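Side-chain contacts in mandelate racemase/muconate lactonizing enzyme family protein (Roseovarius sp. TM1035, PDB 3T9P), which probably catalyses a reaction begun by proton abstraction from a carboxylate substrate, as in other members of the enolase superfamily, though its own substrate is not established: residues V314-M319 with W369-S374; E34-V39 with E346-G351; S45-W50 with G116-K121; V281-G286 with T305-N310. One frame throughout, in Å; residues are numbered along the deposited sequence.

Contact 1 of 4, residues V314-M319 with W369-S374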
loop_
_atom_site.group_PDB
_atom_site.type_symbol
_atom_site.label_atom_id
_atom_site.label_comp_id
_atom_site.label_asym_id
_atom_site.label_seq_id
_atom_site.Cartn_x
_atom_site.Cartn_y
_atom_site.Cartn_z
ATOM N N VAL A 314 -9.419 5.299 -17.424
ATOM C CA VAL A 314 -8.085 4.647 -17.472
ATOM C C VAL A 314 -7.660 4.345 -18.941
ATOM O O VAL A 314 -6.505 4.463 -19.295
ATOM C CB VAL A 314 -8.015 3.413 -16.520
ATOM C CG1 VAL A 314 -8.970 2.247 -16.996
ATOM C CG2 VAL A 314 -6.499 2.872 -16.382
ATOM N N THR A 315 -8.584 3.902 -19.773
ATOM C CA THR A 315 -8.202 3.581 -21.123
ATOM C C THR A 315 -7.764 4.851 -21.907
ATOM O O THR A 315 -6.687 4.826 -22.559
ATOM C CB THR A 315 -9.291 2.687 -21.844
ATOM O OG1 THR A 315 -9.348 1.427 -21.153
ATOM C CG2 THR A 315 -8.899 2.378 -23.443
ATOM N N MET A 316 -8.504 5.911 -21.820
ATOM C CA MET A 316 -8.122 7.193 -22.499
ATOM C C MET A 316 -6.804 7.755 -21.923
ATOM O O MET A 316 -5.925 8.170 -22.676
ATOM C CB MET A 316 -9.263 8.257 -22.357
ATOM C CG MET A 316 -8.958 9.631 -23.139
ATOM S SD MET A 316 -8.552 9.249 -24.888
ATOM C CE MET A 316 -10.188 8.838 -25.475
ATOM N N CYS A 317 -6.589 7.632 -20.607
ATOM C CA CYS A 317 -5.255 8.136 -20.067
ATOM C C CYS A 317 -4.107 7.321 -20.667
ATOM O O CYS A 317 -3.000 7.895 -21.017
ATOM C CB CYS A 317 -5.217 7.993 -18.559
ATOM S SG CYS A 317 -6.376 9.079 -17.644
ATOM N N THR A 318 -4.320 5.977 -20.716
ATOM C CA THR A 318 -3.351 5.102 -21.344
ATOM C C THR A 318 -3.087 5.466 -22.833
ATOM O O THR A 318 -1.920 5.415 -23.315
ATOM C CB THR A 318 -3.762 3.636 -21.176
ATOM O OG1 THR A 318 -3.935 3.394 -19.767
ATOM C CG2 THR A 318 -2.683 2.763 -21.631
ATOM N N MET A 319 -4.136 5.778 -23.575
ATOM C CA MET A 319 -3.972 6.143 -24.955
ATOM C C MET A 319 -3.073 7.413 -25.099
ATOM O O MET A 319 -2.193 7.444 -25.970
ATOM C CB MET A 319 -5.374 6.490 -25.520
ATOM C CG MET A 319 -6.156 5.176 -25.852
ATOM S SD MET A 319 -7.968 5.386 -26.020
ATOM C CE MET A 319 -7.984 6.616 -27.426
ATOM N N TRP A 369 -8.308 15.446 -21.870
ATOM C CA TRP A 369 -8.461 14.056 -22.155
ATOM C C TRP A 369 -9.309 13.867 -23.356
ATOM O O TRP A 369 -9.331 12.726 -23.948
ATOM C CB TRP A 369 -9.122 13.274 -21.020
ATOM C CG TRP A 369 -8.280 13.297 -19.757
ATOM C CD1 TRP A 369 -8.648 13.796 -18.523
ATOM C CD2 TRP A 369 -6.953 12.843 -19.637
ATOM N NE1 TRP A 369 -7.562 13.688 -17.624
ATOM C CE2 TRP A 369 -6.523 13.104 -18.283
ATOM C CE3 TRP A 369 -6.073 12.222 -20.503
ATOM C CZ2 TRP A 369 -5.261 12.776 -17.817
ATOM C CZ3 TRP A 369 -4.751 11.886 -20.021
ATOM C CH2 TRP A 369 -4.391 12.166 -18.671
ATOM N N GLY A 370 -9.994 14.931 -23.743
ATOM C CA GLY A 370 -10.929 14.852 -24.884
ATOM C C GLY A 370 -12.196 14.052 -24.619
ATOM O O GLY A 370 -12.693 13.403 -25.549
ATOM N N VAL A 371 -12.723 14.044 -23.390
ATOM C CA VAL A 371 -13.861 13.178 -23.126
ATOM C C VAL A 371 -14.825 14.044 -22.351
ATOM O O VAL A 371 -14.380 14.960 -21.672
ATOM C CB VAL A 371 -13.575 11.853 -22.292
ATOM C CG1 VAL A 371 -12.642 10.848 -23.014
ATOM C CG2 VAL A 371 -13.143 12.110 -20.851
ATOM N N GLU A 372 -16.114 13.762 -22.438
ATOM C CA GLU A 372 -17.095 14.541 -21.672
ATOM C C GLU A 372 -17.886 13.569 -20.819
ATOM O O GLU A 372 -18.482 12.603 -21.345
ATOM C CB GLU A 372 -17.991 15.360 -22.627
ATOM C CG GLU A 372 -18.881 16.378 -21.823
ATOM C CD GLU A 372 -20.009 16.981 -22.715
ATOM O OE1 GLU A 372 -20.052 16.695 -23.977
ATOM O OE2 GLU A 372 -20.859 17.712 -22.109
ATOM N N ILE A 373 -17.817 13.749 -19.494
ATOM C CA ILE A 373 -18.515 12.839 -18.584
ATOM C C ILE A 373 -19.964 13.273 -18.671
ATOM O O ILE A 373 -20.273 14.474 -18.561
ATOM C CB ILE A 373 -17.999 12.963 -17.086
ATOM C CG1 ILE A 373 -16.537 12.467 -17.018
ATOM C CG2 ILE A 373 -18.856 12.209 -16.106
ATOM C CD1 ILE A 373 -15.792 13.316 -16.118
ATOM N N SER A 374 -20.853 12.312 -18.725
ATOM C CA SER A 374 -22.251 12.667 -18.803
ATOM C C SER A 374 -22.779 13.310 -17.523
ATOM O O SER A 374 -22.661 12.728 -16.474
ATOM C CB SER A 374 -23.124 11.437 -19.032
ATOM O OG SER A 374 -24.503 11.931 -19.141
#

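Contact 2 of 4, residues E34-V39 with E346-G351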
loop_
_atom_site.group_PDB
_atom_site.type_symbol
_atom_site.label_atom_id
_atom_site.label_comp_id
_atom_site.label_asym_id
_atom_site.label_seq_id
_atom_site.Cartn_x
_atom_site.Cartn_y
_atom_site.Cartn_z
ATOM N N GLU A 34 -19.761 3.004 -5.951
ATOM C CA GLU A 34 -18.831 1.979 -5.569
ATOM C C GLU A 34 -17.770 1.661 -6.636
ATOM O O GLU A 34 -16.720 1.257 -6.310
ATOM C CB GLU A 34 -19.541 0.673 -5.220
ATOM C CG GLU A 34 -19.215 0.199 -3.859
ATOM C CD GLU A 34 -20.188 -0.902 -3.252
ATOM O OE1 GLU A 34 -19.830 -2.068 -3.240
ATOM O OE2 GLU A 34 -21.276 -0.570 -2.780
ATOM N N PHE A 35 -18.119 1.808 -7.892
ATOM C CA PHE A 35 -17.273 1.465 -8.999
ATOM C C PHE A 35 -16.371 2.569 -9.510
ATOM O O PHE A 35 -15.291 2.264 -9.929
ATOM C CB PHE A 35 -18.052 0.829 -10.129
ATOM C CG PHE A 35 -18.636 -0.454 -9.764
ATOM C CD1 PHE A 35 -17.877 -1.563 -9.687
ATOM C CD2 PHE A 35 -19.937 -0.534 -9.391
ATOM C CE1 PHE A 35 -18.423 -2.733 -9.312
ATOM C CE2 PHE A 35 -20.482 -1.708 -8.999
ATOM C CZ PHE A 35 -19.735 -2.784 -8.954
ATOM N N VAL A 36 -16.810 3.813 -9.493
ATOM C CA VAL A 36 -16.026 4.838 -10.251
ATOM C C VAL A 36 -16.169 6.121 -9.543
ATOM O O VAL A 36 -17.246 6.310 -8.960
ATOM C CB VAL A 36 -16.542 5.056 -11.733
ATOM C CG1 VAL A 36 -15.510 5.976 -12.455
ATOM C CG2 VAL A 36 -16.562 3.815 -12.462
ATOM N N GLY A 37 -15.155 7.010 -9.566
ATOM C CA GLY A 37 -15.242 8.296 -8.830
ATOM C C GLY A 37 -14.591 9.279 -9.806
ATOM O O GLY A 37 -13.390 9.111 -10.113
ATOM N N PHE A 38 -15.318 10.307 -10.257
ATOM C CA PHE A 38 -14.721 11.421 -10.985
ATOM C C PHE A 38 -14.354 12.611 -10.074
ATOM O O PHE A 38 -14.988 12.842 -9.069
ATOM C CB PHE A 38 -15.646 11.902 -12.110
ATOM C CG PHE A 38 -15.899 10.856 -13.133
ATOM C CD1 PHE A 38 -14.876 10.451 -14.006
ATOM C CD2 PHE A 38 -17.132 10.230 -13.203
ATOM C CE1 PHE A 38 -15.120 9.429 -14.977
ATOM C CE2 PHE A 38 -17.409 9.245 -14.175
ATOM C CZ PHE A 38 -16.394 8.822 -15.039
ATOM N N VAL A 39 -13.327 13.346 -10.479
ATOM C CA VAL A 39 -12.833 14.457 -9.719
ATOM C C VAL A 39 -12.909 15.695 -10.642
ATOM O O VAL A 39 -12.459 15.659 -11.818
ATOM C CB VAL A 39 -11.331 14.241 -9.273
ATOM C CG1 VAL A 39 -10.753 15.589 -8.609
ATOM C CG2 VAL A 39 -11.227 13.030 -8.221
ATOM N N GLU A 346 -21.195 1.659 -18.515
ATOM C CA GLU A 346 -22.130 2.182 -19.551
ATOM C C GLU A 346 -22.714 3.556 -19.177
ATOM O O GLU A 346 -23.159 3.753 -18.045
ATOM C CB GLU A 346 -23.287 1.201 -19.772
ATOM C CG GLU A 346 -22.856 -0.025 -20.506
ATOM C CD GLU A 346 -22.565 0.237 -22.025
ATOM O OE1 GLU A 346 -22.767 1.348 -22.544
ATOM O OE2 GLU A 346 -22.051 -0.656 -22.720
ATOM N N GLY A 347 -22.658 4.510 -20.101
ATOM C CA GLY A 347 -23.126 5.857 -19.821
ATOM C C GLY A 347 -22.173 6.747 -19.029
ATOM O O GLY A 347 -22.585 7.831 -18.596
ATOM N N LEU A 348 -20.891 6.364 -18.858
ATOM C CA LEU A 348 -19.987 7.286 -18.180
ATOM C C LEU A 348 -19.724 8.493 -19.017
ATOM O O LEU A 348 -19.735 9.624 -18.454
ATOM C CB LEU A 348 -18.629 6.624 -17.812
ATOM C CG LEU A 348 -18.726 5.441 -16.913
ATOM C CD1 LEU A 348 -17.293 4.819 -16.756
ATOM C CD2 LEU A 348 -19.396 5.764 -15.584
ATOM N N PHE A 349 -19.498 8.288 -20.341
ATOM C CA PHE A 349 -19.055 9.382 -21.186
ATOM C C PHE A 349 -20.103 9.623 -22.314
ATOM O O PHE A 349 -20.787 8.686 -22.710
ATOM C CB PHE A 349 -17.702 8.986 -21.825
ATOM C CG PHE A 349 -16.686 8.631 -20.772
ATOM C CD1 PHE A 349 -16.266 9.594 -19.868
ATOM C CD2 PHE A 349 -16.172 7.312 -20.674
ATOM C CE1 PHE A 349 -15.289 9.292 -18.822
ATOM C CE2 PHE A 349 -15.172 7.006 -19.669
ATOM C CZ PHE A 349 -14.773 8.013 -18.728
ATOM N N LEU A 350 -20.172 10.840 -22.820
ATOM C CA LEU A 350 -20.989 11.149 -24.004
ATOM C C LEU A 350 -20.184 10.859 -25.269
ATOM O O LEU A 350 -18.918 10.825 -25.221
ATOM C CB LEU A 350 -21.378 12.636 -23.979
ATOM C CG LEU A 350 -22.274 13.040 -22.781
ATOM C CD1 LEU A 350 -22.535 14.524 -22.621
ATOM C CD2 LEU A 350 -23.557 12.215 -22.733
ATOM N N GLY A 351 -20.872 10.612 -26.393
ATOM C CA GLY A 351 -20.148 10.355 -27.667
ATOM C C GLY A 351 -19.480 8.957 -27.747
ATOM O O GLY A 351 -19.896 7.982 -27.185
#

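Contact 3 of 4, residues S45-W50 with G116-K121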
loop_
_atom_site.group_PDB
_atom_site.type_symbol
_atom_site.label_atom_id
_atom_site.label_comp_id
_atom_site.label_asym_id
_atom_site.label_seq_id
_atom_site.Cartn_x
_atom_site.Cartn_y
_atom_site.Cartn_z
ATOM N N SER A 45 -8.463 31.009 -10.683
ATOM C CA SER A 45 -8.926 31.686 -11.875
ATOM C C SER A 45 -10.313 31.235 -12.356
ATOM O O SER A 45 -10.780 31.734 -13.333
ATOM C CB SER A 45 -7.923 31.493 -13.016
ATOM O OG SER A 45 -8.233 30.360 -13.782
ATOM N N GLY A 46 -10.909 30.248 -11.708
ATOM C CA GLY A 46 -12.054 29.503 -12.236
ATOM C C GLY A 46 -11.822 28.430 -13.321
ATOM O O GLY A 46 -12.795 27.789 -13.750
ATOM N N ALA A 47 -10.581 28.230 -13.776
ATOM C CA ALA A 47 -10.308 27.173 -14.781
ATOM C C ALA A 47 -10.685 25.786 -14.193
ATOM O O ALA A 47 -10.400 25.531 -13.018
ATOM C CB ALA A 47 -8.850 27.185 -15.267
ATOM N N GLN A 48 -11.311 24.916 -15.000
ATOM C CA GLN A 48 -11.708 23.587 -14.528
ATOM C C GLN A 48 -11.140 22.428 -15.342
ATOM O O GLN A 48 -10.757 22.550 -16.526
ATOM C CB GLN A 48 -13.231 23.431 -14.446
ATOM C CG GLN A 48 -13.729 24.164 -13.211
ATOM C CD GLN A 48 -15.241 24.200 -13.134
ATOM O OE1 GLN A 48 -15.929 24.243 -14.142
ATOM N NE2 GLN A 48 -15.751 24.208 -11.937
ATOM N N GLY A 49 -11.119 21.270 -14.673
ATOM C CA GLY A 49 -10.799 19.999 -15.374
ATOM C C GLY A 49 -11.347 18.843 -14.580
ATOM O O GLY A 49 -11.664 18.952 -13.395
ATOM N N TRP A 50 -11.436 17.727 -15.283
ATOM C CA TRP A 50 -12.010 16.486 -14.815
ATOM C C TRP A 50 -11.016 15.356 -14.896
ATOM O O TRP A 50 -10.370 15.167 -15.938
ATOM C CB TRP A 50 -13.179 16.073 -15.738
ATOM C CG TRP A 50 -14.430 16.896 -15.486
ATOM C CD1 TRP A 50 -14.888 18.044 -16.207
ATOM C CD2 TRP A 50 -15.407 16.636 -14.483
ATOM N NE1 TRP A 50 -16.096 18.457 -15.665
ATOM C CE2 TRP A 50 -16.425 17.617 -14.610
ATOM C CE3 TRP A 50 -15.538 15.639 -13.477
ATOM C CZ2 TRP A 50 -17.557 17.610 -13.778
ATOM C CZ3 TRP A 50 -16.647 15.654 -12.677
ATOM C CH2 TRP A 50 -17.635 16.636 -12.814
ATOM N N GLY A 116 -4.717 21.072 -20.015
ATOM C CA GLY A 116 -5.023 20.819 -21.423
ATOM C C GLY A 116 -6.099 21.760 -21.991
ATOM O O GLY A 116 -5.875 22.378 -23.070
ATOM N N LYS A 117 -7.213 21.917 -21.263
ATOM C CA LYS A 117 -8.290 22.886 -21.634
ATOM C C LYS A 117 -7.848 24.330 -21.581
ATOM O O LYS A 117 -8.243 25.140 -22.404
ATOM C CB LYS A 117 -9.486 22.647 -20.723
ATOM C CG LYS A 117 -10.192 21.316 -21.206
ATOM C CD LYS A 117 -11.139 20.795 -20.056
ATOM C CE LYS A 117 -11.980 19.640 -20.570
ATOM N NZ LYS A 117 -12.779 18.990 -19.538
ATOM N N LEU A 118 -7.043 24.693 -20.594
ATOM C CA LEU A 118 -6.506 26.069 -20.554
ATOM C C LEU A 118 -5.580 26.380 -21.770
ATOM O O LEU A 118 -5.642 27.488 -22.336
ATOM C CB LEU A 118 -5.766 26.253 -19.216
ATOM C CG LEU A 118 -5.087 27.577 -18.832
ATOM C CD1 LEU A 118 -6.191 28.636 -18.526
ATOM C CD2 LEU A 118 -4.242 27.365 -17.557
ATOM N N GLU A 119 -4.734 25.411 -22.163
ATOM C CA GLU A 119 -3.847 25.538 -23.298
ATOM C C GLU A 119 -4.414 25.174 -24.638
ATOM O O GLU A 119 -3.736 25.424 -25.649
ATOM C CB GLU A 119 -2.507 24.807 -23.087
ATOM C CG GLU A 119 -1.851 25.306 -21.809
ATOM C CD GLU A 119 -0.423 24.846 -21.650
ATOM O OE1 GLU A 119 0.257 24.452 -22.660
ATOM O OE2 GLU A 119 0.050 24.847 -20.491
ATOM N N GLY A 120 -5.625 24.636 -24.691
ATOM C CA GLY A 120 -6.187 24.178 -25.946
ATOM C C GLY A 120 -5.496 22.926 -26.553
ATOM O O GLY A 120 -5.515 22.748 -27.787
ATOM N N LYS A 121 -4.912 22.063 -25.712
ATOM C CA LYS A 121 -4.071 20.972 -26.200
ATOM C C LYS A 121 -4.556 19.637 -25.580
ATOM O O LYS A 121 -4.891 19.613 -24.381
ATOM C CB LYS A 121 -2.638 21.209 -25.743
ATOM C CG LYS A 121 -1.868 22.294 -26.659
ATOM C CD LYS A 121 -0.534 22.719 -26.010
ATOM C CE LYS A 121 0.115 23.881 -26.808
ATOM N NZ LYS A 121 0.976 24.466 -25.750
#

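Contact 4 of 4, residues V281-G286 with T305-N310. With FMT (formic acid), chain E.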
loop_
_atom_site.group_PDB
_atom_site.type_symbol
_atom_site.label_atom_id
_atom_site.label_comp_id
_atom_site.label_asym_id
_atom_site.label_seq_id
_atom_site.Cartn_x
_atom_site.Cartn_y
_atom_site.Cartn_z
ATOM N N VAL A 281 -2.141 3.310 -15.000
ATOM C CA VAL A 281 -2.093 4.772 -14.673
ATOM C C VAL A 281 -2.811 5.049 -13.300
ATOM O O VAL A 281 -2.370 5.857 -12.417
ATOM C CB VAL A 281 -2.673 5.597 -15.870
ATOM C CG1 VAL A 281 -2.886 7.111 -15.446
ATOM C CG2 VAL A 281 -1.744 5.528 -16.975
ATOM N N MET A 282 -3.966 4.428 -13.152
ATOM C CA MET A 282 -4.882 4.753 -12.019
ATOM C C MET A 282 -4.362 4.057 -10.751
ATOM O O MET A 282 -4.480 4.638 -9.704
ATOM C CB MET A 282 -6.330 4.204 -12.256
ATOM C CG MET A 282 -7.187 5.063 -13.108
ATOM S SD MET A 282 -6.471 6.227 -14.332
ATOM C CE MET A 282 -7.895 7.343 -14.551
ATOM N N TYR A 283 -3.801 2.830 -10.812
ATOM C CA TYR A 283 -3.233 2.250 -9.584
ATOM C C TYR A 283 -1.920 2.924 -9.184
ATOM O O TYR A 283 -1.448 2.811 -8.032
ATOM C CB TYR A 283 -2.957 0.738 -9.775
ATOM C CG TYR A 283 -4.151 -0.106 -10.029
ATOM C CD1 TYR A 283 -5.364 0.164 -9.405
ATOM C CD2 TYR A 283 -4.048 -1.269 -10.842
ATOM C CE1 TYR A 283 -6.512 -0.684 -9.603
ATOM C CE2 TYR A 283 -5.124 -2.124 -11.027
ATOM C CZ TYR A 283 -6.357 -1.812 -10.402
ATOM O OH TYR A 283 -7.404 -2.643 -10.601
ATOM N N MET A 284 -1.267 3.525 -10.158
ATOM C CA MET A 284 0.073 4.139 -9.913
ATOM C C MET A 284 -0.033 5.499 -9.173
ATOM O O MET A 284 0.952 5.981 -8.576
ATOM C CB MET A 284 0.676 4.547 -11.278
ATOM C CG MET A 284 1.564 3.427 -11.843
ATOM S SD MET A 284 2.846 2.799 -10.720
ATOM C CE MET A 284 3.689 4.282 -10.247
ATOM N N GLY A 285 -1.189 6.165 -9.283
ATOM C CA GLY A 285 -1.247 7.531 -8.739
ATOM C C GLY A 285 -1.257 8.617 -9.804
ATOM O O GLY A 285 -1.101 9.792 -9.475
ATOM N N GLY A 286 -1.281 8.244 -11.102
ATOM C CA GLY A 286 -1.628 9.221 -12.164
ATOM C C GLY A 286 -0.473 9.313 -13.170
ATOM O O GLY A 286 0.401 8.445 -13.203
ATOM N N THR A 305 4.111 -1.576 -21.707
ATOM C CA THR A 305 2.793 -1.920 -22.310
ATOM C C THR A 305 1.779 -1.827 -21.141
ATOM O O THR A 305 1.563 -2.821 -20.461
ATOM C CB THR A 305 2.863 -3.322 -22.983
ATOM O OG1 THR A 305 3.806 -3.268 -24.091
ATOM C CG2 THR A 305 1.512 -3.727 -23.612
ATOM N N PRO A 306 1.209 -0.641 -20.906
ATOM C CA PRO A 306 0.441 -0.381 -19.639
ATOM C C PRO A 306 -0.856 -1.258 -19.535
ATOM O O PRO A 306 -1.356 -1.836 -20.595
ATOM C CB PRO A 306 -0.012 1.077 -19.791
ATOM C CG PRO A 306 0.938 1.689 -20.907
ATOM C CD PRO A 306 1.159 0.524 -21.856
ATOM N N HIS A 307 -1.323 -1.429 -18.316
ATOM C CA HIS A 307 -2.513 -2.247 -18.031
ATOM C C HIS A 307 -3.669 -1.252 -18.006
ATOM O O HIS A 307 -3.558 -0.159 -17.346
ATOM C CB HIS A 307 -2.310 -2.907 -16.658
ATOM C CG HIS A 307 -3.592 -3.437 -16.080
ATOM N ND1 HIS A 307 -4.521 -2.605 -15.494
ATOM C CD2 HIS A 307 -4.138 -4.681 -16.083
ATOM C CE1 HIS A 307 -5.554 -3.321 -15.079
ATOM N NE2 HIS A 307 -5.348 -4.578 -15.423
ATOM N N ALA A 308 -4.799 -1.581 -18.678
ATOM C CA ALA A 308 -5.995 -0.762 -18.672
ATOM C C ALA A 308 -7.090 -1.797 -18.855
ATOM O O ALA A 308 -7.272 -2.264 -19.965
ATOM C CB ALA A 308 -6.042 0.287 -19.915
ATOM N N ALA A 309 -7.902 -2.030 -17.844
ATOM C CA ALA A 309 -8.757 -3.228 -17.933
ATOM C C ALA A 309 -10.241 -2.923 -18.002
ATOM O O ALA A 309 -11.037 -3.845 -18.003
ATOM C CB ALA A 309 -8.423 -4.201 -16.790
ATOM N N ASN A 310 -10.613 -1.639 -18.155
ATOM C CA ASN A 310 -11.992 -1.275 -18.336
ATOM C C ASN A 310 -12.119 0.021 -19.097
ATOM O O ASN A 310 -11.120 0.742 -19.260
ATOM C CB ASN A 310 -12.767 -1.249 -16.973
ATOM C CG ASN A 310 -12.210 -0.260 -16.007
ATOM O OD1 ASN A 310 -12.261 0.923 -16.222
ATOM N ND2 ASN A 310 -11.627 -0.759 -14.892
HETATM C C FMT E . -8.294 -4.610 -13.129
HETATM O O1 FMT E . -9.116 -5.573 -12.923
HETATM O O2 FMT E . -7.232 -4.453 -12.506
HETATM O O HOH W 1 -2.711 2.471 -17.568
#

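Contact 1 of 4, residues V314-M319 with W369-S374
Cys317 and Met316 meet Trp369 and Val371 where helix 313-322 of the enolase-like C-terminal domain, a modified TIM barrel, packs against the loop between strand 360-363 and helix 375-379. The clearest interaction is a sulfur-aromatic contact: Cys317 SG stands 3.8 Å from the centroid of the Trp369 six-membered ring and only 11° off its normal, so the sulfur sits over the face of the benzene half of the indole. A chi1 of -67° sets SG beside the backbone N and over the ring; the backbone is close as well, Cys317 CA lying 3.8 Å from Trp369 CZ3.

Trp369 is fixed from several sides. Its NE1 bonds to Thr109 O and its backbone N to Asp113 OD1, both on helix 98-119, so this one residue ties the barrel loop to the N-terminal domain; His320 adds an edge-to-face ring contact and a hydrogen bond from NE2 to Trp369 O.

Met316 meets that same carbonyl with carbon, CG approaching Trp369 O to 3.2 Å, while SD lies 3.7 Å from Trp369 O. CG leaves opposite the backbone N (chi1 -177°). Met316 and Val371 reach toward each other tip to tip: chi1 places Met316 CG 3.9 Å from Val371 CG1, and the bends at chi2 and chi3 bring Met316 CE back to 4.0 Å from Val371 CG1.

Contact 2 of 4, residues E34-V39 with E346-G351
Val36 and Leu348 mark the nearest backbone approach, with CA atoms 9.2 Å apart, so the start of strand 37-43 and the loop 346-351 are joined by side chains reaching across the gap. Phe38 does most of this work. Its distal corner meets Phe349, CE1 to CE1 at 3.9 Å, and the two rings cross obliquely, with centroids 5.9 Å apart and planes at 68°. Leu348 comes to the Phe38 ring at its edge, its CB 4.2 Å from Phe38 CZ. Trp377 of helix 375-379 also meets the Phe38 ring, edge-to-face.

These contacts form part of the seam between the two domains of the enolase superfamily architecture, the antiparallel sheet of the N-terminal capping domain on one side and a loop of the barrel domain on the other. Each partner is also braced by its own segment. Val36 CG1 rests over one face of the Phe38 ring, near the rim, and Leu348 CB lies 3.8 Å above the plane of the Phe349 ring, over its centre. An alanine in place of Phe38 would probably open a gap at this seam, leaving Phe349 and Leu348 CB without their aromatic neighbour and Trp377 without its edge-to-face mate. Leu348 turns its CG beside the backbone N (chi1 -60°), from where CD1 extends to 4.5 Å from Val36 CG2, a looser apolar touch.

Contact 3 of 4, residues S45-W50 with G116-K121
Lys117 sends CG out beside its backbone N (chi1 -74°) and then runs fully extended, chi2 to chi4 all near 180°, which carries its ammonium group across to Trp50 on the edge strand 48-52. Trp50 adopts a similar first torsion (chi1 -76°) and presents the five-membered part of its indole: Lys117 NZ lies 4.1 Å from Trp50 CD1, at the edge of the ring and near its plane. That position rules out a cation-pi reading, which would need the charge over a face.

What holds the ammonium is Asp113, one turn earlier on the same helix. Lys117 NZ forms a salt bridge with Asp113 OD2, and this carboxylate oxygen also accepts a hydrogen bond from Trp50 N, so Asp113 links the helix and the strand through one atom. Along the way the aliphatic part of the lysine passes the strand backbone, Lys117 CD lying 4.0 Å from Gln48 O. The apolar share is small: Ala47 CB touches Leu118 CD1 at 4.4 Å.

Just beyond, the helix ends with the 6-to-1 bond and positive-phi glycine of a Schellman motif, Lys121 N reaching Gly116 O at 2.8 Å around Gly120. Past that turn Lys121 NZ comes back to Glu119 OE1 in a 3.2 Å salt bridge, meeting the oxygen nearly in line with its C-O bond.

The contact lies at the surface of the N-terminal domain, where the C-terminal end of helix 98-119 packs beside strand 48-52, the outermost strand of the antiparallel sheet next to strand 37-43.

Contact 4 of 4, residues V281-G286 with T305-N310
Tyr283 and His307 make the direct side-chain contact, van der Waals in kind: Tyr283 CE2 lies 4.2 Å from His307 CE1, with the rings set obliquely. His307 carries CG opposite its backbone N (chi1 163°), which swings the imidazole toward the tyrosine although its CB sets off in another direction.

Hydrogen bonding across the gap is indirect. One water accepts from Val281 N at 2.8 Å and donates to His307 O, also at 2.8 Å, bridging two backbones whose own N and O are too far apart to bond. A bound formic acid, probably from the crystallisation liquor, lies between the two side chains: Tyr283 OH donates to its O2 at 2.6 Å, with O2 in the plane of the phenol ring, while His307 CE1 merely comes near O2, at 3.3 Å. A phenylalanine in place of Tyr283 would probably leave O2 without this short bond, and Lys94 of the second subunit, also bonded to the formic acid, would hold it with less help.

His307 ND1 bonds to Asp280 OD2, a pairing that recalls the His-Asp dyad of mandelate racemase; an equivalent role here is only inferred.

Around this buried contact, Val281 packs on Met287 and Thr290 of helix 287-299, Met284 reaches helix 262-270, and Pro306 lies against Leu321 and Leu322 of helix 313-322.

How the contacts relate
Contact 4, whose centre is about 2 Å from the centre of the chain, holds the bound formic acid at the likely active site. Contact 1 borders it, their centres about 12 Å apart, through Thr315 OG1, which probably hydrogen-bonds Asn310 O at 2.7 Å. Through 369-374, contact 1 continues into contact 2 by probable backbone bonds, Ser374 N to Leu348 O and Glu372 O to Leu350 N, each 2.9 Å. Trp50 then joins contact 3 to both: Ile373 CD1 packs on Trp50 CE3 at 3.5 Å, and Phe38 CB on Trp50 CZ3 at 3.9 Å. Contacts 3 and 4, with centres about 23 Å apart, do not touch.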